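Putative uncharacterized protein (Thermotoga maritima, PDB 3CNL) binds GTP as a circularly permuted GTPase and is probably required for a late step in assembly of the 50S ribosomal subunit. Local coordinates at residues V25-D30 with T49-N54; G111-I116 with D150-L155. All blocks are in the same frame, centred on the assembly; numbering follows the deposited sequence.

Contact 1 pairs two neighbouring strands of the G-domain sheet. Contact 2 sets the start of the P-loop helix 112-120 against segment 150-155, at the end of strand 147-154 of the same sheet. Their centres lie 11 Å apart, and they touch. Val28 CG1 and Leu52 CD1 pack on Ile115 CD1 at 3.7 and 3.8 Å, and Val28 CB meets Lys112 CG at 3.8 Å. The Asn54 side chain comes within about 4 Å of the bound GTP analogue GNP (nearest atoms); its ND2 is also 3.6 Å from Gly111 CA of contact 2. In contact 2, residues Gly111 to Thr114 bind the phosphates, while Ile154 packs beside the gamma-phosphate. Strand 101-106 runs between strands 24-30 and 147-154.

Contact 1 (V25-D30 with T49-N54); sequences VVEVRD and TIILLN
Strands 24-30 and 48-54 are adjacent parallel strands in the sheet of the circularly permuted G domain, and the second ends at Asn54, a GTP-binding residue. Val25 O accepts from Ile50 N at 2.8 Å. Glu27 N then donates to Ile50 O, Glu27 O accepts from Leu52 N, and Arg29 N donates to Leu52 O. Arg29 O closes the series by taking Asn54 N at 2.8 Å. The short strand segments are twisted by 33° against each other.

On one face lie Val26, Val28, Leu52 and Asn54. Val26 CG1 meets Leu52 CD1 at 3.6 Å, the two side chains crossing at a slant. Val28 and Asn54 lie side by side and point the same way, with Val28 CG1 4.0 Å from Asn54 ND2. That amide nitrogen bonds to Thr110 O in the P-loop. Helix 112-120 packs on this face through Ile115.

The other face carries the buried Glu27-Arg29 pair, beside Ile51. Arg29 NH2 forms a salt bridge to Glu27 OE2 at 2.8 Å. The carboxylate oxygen lies in the guanidinium plane, but the nitrogen approaches it from above the carboxylate plane. Arg29 CG stands anti to the carbonyl carbon (chi1 -57°), and the chain runs extended to NE over Ile51. Ile51 CG2 sits under one guanidinium face, toward its rim, and is 3.7 Å from Arg29 NE. Ile51 CG1 also touches Glu27 OE2 at 3.5 Å. Glu27 OE1 takes a bond from Ala39 N, and Arg29 NH1 donates to Pro34 O.

Both charged groups are buried, so each probably offsets the other's charge. Their outer bonds tie strand 24-30 to the loop that follows it.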
loop_
_atom_site.group_PDB
_atom_site.type_symbol
_atom_site.label_atom_id
_atom_site.label_comp_id
_atom_site.label_asym_id
_atom_site.label_seq_id
_atom_site.Cartn_x
_atom_site.Cartn_y
_atom_site.Cartn_z
ATOM N N VAL A 25 11.398 -2.142 12.611
ATOM C CA VAL A 25 10.148 -2.249 11.855
ATOM C C VAL A 25 10.294 -1.522 10.513
ATOM O O VAL A 25 10.634 -0.329 10.481
ATOM C CB VAL A 25 8.962 -1.561 12.628
ATOM C CG1 VAL A 25 7.701 -1.480 11.764
ATOM C CG2 VAL A 25 8.650 -2.317 13.909
ATOM N N VAL A 26 10.034 -2.258 9.427
ATOM C CA VAL A 26 9.899 -1.681 8.086
ATOM C C VAL A 26 8.402 -1.593 7.769
ATOM O O VAL A 26 7.703 -2.614 7.600
ATOM C CB VAL A 26 10.652 -2.514 7.023
ATOM C CG1 VAL A 26 10.442 -1.923 5.612
ATOM C CG2 VAL A 26 12.152 -2.591 7.355
ATOM N N GLU A 27 7.911 -0.362 7.759
ATOM C CA GLU A 27 6.518 -0.085 7.451
ATOM C C GLU A 27 6.374 0.074 5.933
ATOM O O GLU A 27 6.858 1.043 5.333
ATOM C CB GLU A 27 6.077 1.156 8.222
ATOM C CG GLU A 27 4.607 1.483 8.157
ATOM C CD GLU A 27 4.310 2.829 8.801
ATOM O OE1 GLU A 27 3.167 3.050 9.206
ATOM O OE2 GLU A 27 5.222 3.689 8.886
ATOM N N VAL A 28 5.728 -0.909 5.321
ATOM C CA VAL A 28 5.540 -0.925 3.875
ATOM C C VAL A 28 4.224 -0.208 3.505
ATOM O O VAL A 28 3.114 -0.731 3.726
ATOM C CB VAL A 28 5.632 -2.354 3.300
ATOM C CG1 VAL A 28 5.448 -2.359 1.745
ATOM C CG2 VAL A 28 6.960 -3.022 3.694
ATOM N N ARG A 29 4.383 0.993 2.945
ATOM C CA ARG A 29 3.278 1.843 2.530
ATOM C C ARG A 29 3.270 1.903 1.014
ATOM O O ARG A 29 4.272 1.581 0.391
ATOM C CB ARG A 29 3.479 3.255 3.078
ATOM C CG ARG A 29 3.636 3.353 4.618
ATOM C CD ARG A 29 3.434 4.784 5.053
ATOM N NE ARG A 29 3.780 4.966 6.449
ATOM C CZ ARG A 29 3.645 6.097 7.128
ATOM N NH1 ARG A 29 3.147 7.185 6.544
ATOM N NH2 ARG A 29 3.999 6.133 8.407
ATOM N N ASP A 30 2.147 2.308 0.434
ATOM C CA ASP A 30 2.042 2.580 -1.003
ATOM C C ASP A 30 2.389 4.068 -1.149
ATOM O O ASP A 30 1.824 4.902 -0.451
ATOM C CB ASP A 30 0.612 2.251 -1.502
ATOM C CG ASP A 30 0.485 2.274 -3.028
ATOM O OD1 ASP A 30 0.928 3.253 -3.642
ATOM O OD2 ASP A 30 -0.084 1.325 -3.625
ATOM N N THR A 49 12.066 2.453 13.342
ATOM C CA THR A 49 11.074 2.351 12.270
ATOM C C THR A 49 11.592 2.999 10.984
ATOM O O THR A 49 12.107 4.116 11.005
ATOM C CB THR A 49 9.736 2.991 12.679
ATOM O OG1 THR A 49 9.217 2.321 13.835
ATOM C CG2 THR A 49 8.700 2.930 11.540
ATOM N N ILE A 50 11.473 2.258 9.884
ATOM C CA ILE A 50 11.767 2.767 8.544
ATOM C C ILE A 50 10.446 2.849 7.762
ATOM O O ILE A 50 9.725 1.855 7.651
ATOM C CB ILE A 50 12.742 1.829 7.815
ATOM C CG1 ILE A 50 13.986 1.568 8.689
ATOM C CG2 ILE A 50 13.126 2.385 6.421
ATOM C CD1 ILE A 50 14.950 0.573 8.084
ATOM N N ILE A 51 10.119 4.026 7.241
ATOM C CA ILE A 51 8.950 4.167 6.355
ATOM C C ILE A 51 9.403 3.882 4.932
ATOM O O ILE A 51 10.268 4.575 4.407
ATOM C CB ILE A 51 8.314 5.564 6.445
ATOM C CG1 ILE A 51 7.759 5.793 7.851
ATOM C CG2 ILE A 51 7.218 5.753 5.328
ATOM C CD1 ILE A 51 7.419 7.248 8.188
ATOM N N LEU A 52 8.852 2.831 4.338
ATOM C CA LEU A 52 9.197 2.456 2.994
ATOM C C LEU A 52 8.032 2.829 2.072
ATOM O O LEU A 52 6.903 2.368 2.260
ATOM C CB LEU A 52 9.506 0.955 2.955
ATOM C CG LEU A 52 10.032 0.259 1.702
ATOM C CD1 LEU A 52 10.595 -1.104 2.085
ATOM C CD2 LEU A 52 8.944 0.053 0.693
ATOM N N LEU A 53 8.303 3.695 1.097
ATOM C CA LEU A 53 7.261 4.120 0.164
ATOM C C LEU A 53 7.368 3.243 -1.055
ATOM O O LEU A 53 8.221 3.472 -1.908
ATOM C CB LEU A 53 7.414 5.599 -0.200
ATOM C CG LEU A 53 7.292 6.559 0.980
ATOM C CD1 LEU A 53 7.372 7.994 0.482
ATOM C CD2 LEU A 53 6.002 6.322 1.837
ATOM N N ASN A 54 6.523 2.211 -1.123
ATOM C CA ASN A 54 6.679 1.181 -2.136
ATOM C C ASN A 54 5.919 1.519 -3.435
ATOM O O ASN A 54 5.105 2.432 -3.440
ATOM C CB ASN A 54 6.186 -0.147 -1.559
ATOM C CG ASN A 54 6.742 -1.323 -2.274
ATOM O OD1 ASN A 54 7.805 -1.241 -2.847
ATOM N ND2 ASN A 54 6.031 -2.443 -2.239
#

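Contact 2 (G111-I116 with D150-L155); sequences GKSTII and DTPGIL. With GNP (phosphoaminophosphonic acid-guanylate ester), chain B.
Lys112 and Pro152 come within 6.3 Å at their CA atoms, and Ile116 and Asp150 within 6.6 Å, as the first turn of helix 112-120 passes segment 150-155. Pro152 is the hub. Its CB lies 3.7 Å from Lys112 CB, and its CD meets Ile116 CD1 at 3.5 Å. Ile116 CG2 is anti to the backbone N and reaches Asp150 O at 3.6 Å. Ile116 CD1 also lies close to Pro152 N, so the isoleucine packs along the chain from Asp150 to Pro152. The contact is van der Waals packing.

Gly111, Lys112 and Ser113 belong to the P-loop (Walker A) of this GTPase, and helix 112-120 runs on from it, with Gly111 at its N-cap. In sequence, Asp150 to Gly153 match the DxxG motif of the G3 region. The positive backbone phi of Gly111 (115°) is a glycine conformation, and the residue lies close to N7 of GNP. The beta-phosphate oxygen O1B accepts from both Gly111 N and Lys112 N. Lys112 bends at chi3 and chi4, the last turn (chi4 -58°) placing NZ between two phosphates. NZ bonds O1G of GNP at 2.8 Å. Its approach to O1B is very short, the exact length doubtful, and Val107 O is a further partner. Ser113 N and OG both hold O2B, with OG at 2.8 Å. Thr114 N and OG1 both hold the alpha-phosphate oxygen O1A.

Beyond Pro152, Gly153 O packs near Lys112 CE. Ile154 CG1 also approaches Lys112 CE and comes to 3.8 Å from O1G of GNP, placing this strand end beside the gamma-phosphate.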
loop_
_atom_site.group_PDB
_atom_site.type_symbol
_atom_site.label_atom_id
_atom_site.label_comp_id
_atom_site.label_asym_id
_atom_site.label_seq_id
_atom_site.Cartn_x
_atom_site.Cartn_y
_atom_site.Cartn_z
ATOM N N GLY A 111 2.826 -4.657 -0.742
ATOM C CA GLY A 111 4.026 -5.268 -1.345
ATOM C C GLY A 111 4.949 -6.027 -0.389
ATOM O O GLY A 111 6.123 -6.241 -0.708
ATOM N N LYS A 112 4.415 -6.462 0.752
ATOM C CA LYS A 112 5.232 -7.003 1.844
ATOM C C LYS A 112 5.849 -8.361 1.527
ATOM O O LYS A 112 7.029 -8.593 1.836
ATOM C CB LYS A 112 4.417 -7.068 3.138
ATOM C CG LYS A 112 3.818 -5.716 3.546
ATOM C CD LYS A 112 2.940 -5.799 4.804
ATOM C CE LYS A 112 1.751 -6.720 4.633
ATOM N NZ LYS A 112 0.886 -6.289 3.502
ATOM N N SER A 113 5.061 -9.246 0.907
ATOM C CA SER A 113 5.522 -10.582 0.517
ATOM C C SER A 113 6.591 -10.498 -0.568
ATOM O O SER A 113 7.590 -11.219 -0.532
ATOM C CB SER A 113 4.356 -11.422 0.016
ATOM O OG SER A 113 3.429 -11.618 1.069
ATOM N N THR A 114 6.372 -9.585 -1.509
ATOM C CA THR A 114 7.304 -9.299 -2.573
ATOM C C THR A 114 8.644 -8.795 -2.027
ATOM O O THR A 114 9.706 -9.253 -2.458
ATOM C CB THR A 114 6.659 -8.306 -3.571
ATOM O OG1 THR A 114 5.453 -8.899 -4.090
ATOM C CG2 THR A 114 7.616 -7.964 -4.733
ATOM N N ILE A 115 8.601 -7.870 -1.076
ATOM C CA ILE A 115 9.818 -7.376 -0.414
ATOM C C ILE A 115 10.595 -8.485 0.325
ATOM O O ILE A 115 11.819 -8.596 0.184
ATOM C CB ILE A 115 9.499 -6.161 0.495
ATOM C CG1 ILE A 115 9.136 -4.959 -0.390
ATOM C CG2 ILE A 115 10.669 -5.813 1.442
ATOM C CD1 ILE A 115 8.602 -3.768 0.353
ATOM N N ILE A 116 9.888 -9.306 1.094
ATOM C CA ILE A 116 10.508 -10.449 1.779
ATOM C C ILE A 116 11.163 -11.409 0.794
ATOM O O ILE A 116 12.290 -11.865 1.023
ATOM C CB ILE A 116 9.493 -11.186 2.691
ATOM C CG1 ILE A 116 9.083 -10.271 3.841
ATOM C CG2 ILE A 116 10.079 -12.492 3.254
ATOM C CD1 ILE A 116 7.923 -10.787 4.615
ATOM N N ASP A 150 10.358 -14.012 8.392
ATOM C CA ASP A 150 10.000 -14.399 7.033
ATOM C C ASP A 150 8.512 -14.209 6.708
ATOM O O ASP A 150 8.091 -14.476 5.575
ATOM C CB ASP A 150 10.472 -15.835 6.692
ATOM C CG ASP A 150 9.700 -16.908 7.436
ATOM O OD1 ASP A 150 8.932 -16.602 8.384
ATOM O OD2 ASP A 150 9.873 -18.091 7.087
ATOM N N THR A 151 7.730 -13.781 7.702
ATOM C CA THR A 151 6.313 -13.449 7.497
ATOM C C THR A 151 5.991 -12.021 7.941
ATOM O O THR A 151 6.380 -11.601 9.041
ATOM C CB THR A 151 5.342 -14.459 8.180
ATOM O OG1 THR A 151 5.244 -14.194 9.588
ATOM C CG2 THR A 151 5.815 -15.868 7.986
ATOM N N PRO A 152 5.251 -11.271 7.098
ATOM C CA PRO A 152 4.921 -9.906 7.470
ATOM C C PRO A 152 3.771 -9.853 8.466
ATOM O O PRO A 152 2.973 -10.789 8.546
ATOM C CB PRO A 152 4.497 -9.277 6.137
ATOM C CG PRO A 152 3.943 -10.389 5.365
ATOM C CD PRO A 152 4.697 -11.634 5.781
ATOM N N GLY A 153 3.703 -8.775 9.230
ATOM C CA GLY A 153 2.520 -8.482 10.015
ATOM C C GLY A 153 1.554 -7.711 9.120
ATOM O O GLY A 153 1.956 -6.793 8.392
ATOM N N ILE A 154 0.284 -8.085 9.150
ATOM C CA ILE A 154 -0.711 -7.416 8.315
ATOM C C ILE A 154 -1.589 -6.562 9.223
ATOM O O ILE A 154 -2.181 -7.066 10.176
ATOM C CB ILE A 154 -1.549 -8.436 7.520
ATOM C CG1 ILE A 154 -0.633 -9.320 6.668
ATOM C CG2 ILE A 154 -2.610 -7.730 6.665
ATOM C CD1 ILE A 154 -1.292 -10.574 6.117
ATOM N N LEU A 155 -1.657 -5.267 8.924
ATOM C CA LEU A 155 -2.441 -4.331 9.713
ATOM C C LEU A 155 -3.809 -4.033 9.095
ATOM O O LEU A 155 -3.906 -3.536 7.975
ATOM C CB LEU A 155 -1.651 -3.033 9.910
ATOM C CG LEU A 155 -2.054 -2.026 10.996
ATOM C CD1 LEU A 155 -2.906 -0.887 10.450
ATOM C CD2 LEU A 155 -2.703 -2.680 12.235
HETATM P PG GNP B . -1.076 -8.886 1.552
HETATM O O1G GNP B . -0.584 -8.571 2.946
HETATM O O2G GNP B . -2.428 -8.260 1.264
HETATM O O3G GNP B . -1.016 -10.396 1.352
HETATM N N3B GNP B . -0.186 -8.410 0.330
HETATM P PB GNP B . 1.320 -7.943 0.333
HETATM O O1B GNP B . 1.469 -6.698 1.144
HETATM O O2B GNP B . 2.166 -9.101 0.749
HETATM O O3A GNP B . 1.623 -7.599 -1.139
HETATM P PA GNP B . 2.200 -8.487 -2.284
HETATM O O1A GNP B . 3.671 -8.512 -2.233
HETATM O O2A GNP B . 1.522 -9.790 -2.381
HETATM O "O5'" GNP B . 1.860 -7.658 -3.557
HETATM C "C5'" GNP B . 0.520 -7.262 -3.886
HETATM C "C4'" GNP B . 0.479 -6.924 -5.372
HETATM O "O4'" GNP B . 1.306 -5.763 -5.677
HETATM C "C3'" GNP B . 0.979 -8.000 -6.321
HETATM O "O3'" GNP B . 0.191 -7.952 -7.501
HETATM C "C2'" GNP B . 2.399 -7.545 -6.618
HETATM O "O2'" GNP B . 2.837 -8.061 -7.854
HETATM C "C1'" GNP B . 2.237 -6.031 -6.699
HETATM N N9 GNP B . 3.428 -5.263 -6.347
HETATM C C8 GNP B . 4.227 -5.457 -5.238
HETATM N N7 GNP B . 5.211 -4.593 -5.164
HETATM C C5 GNP B . 5.044 -3.788 -6.312
HETATM C C6 GNP B . 5.788 -2.676 -6.794
HETATM O O6 GNP B . 6.802 -2.152 -6.298
HETATM N N1 GNP B . 5.254 -2.151 -7.985
HETATM C C2 GNP B . 4.133 -2.643 -8.634
HETATM N N2 GNP B . 3.756 -2.024 -9.773
HETATM N N3 GNP B . 3.424 -3.668 -8.194
HETATM C C4 GNP B . 3.940 -4.192 -7.039
#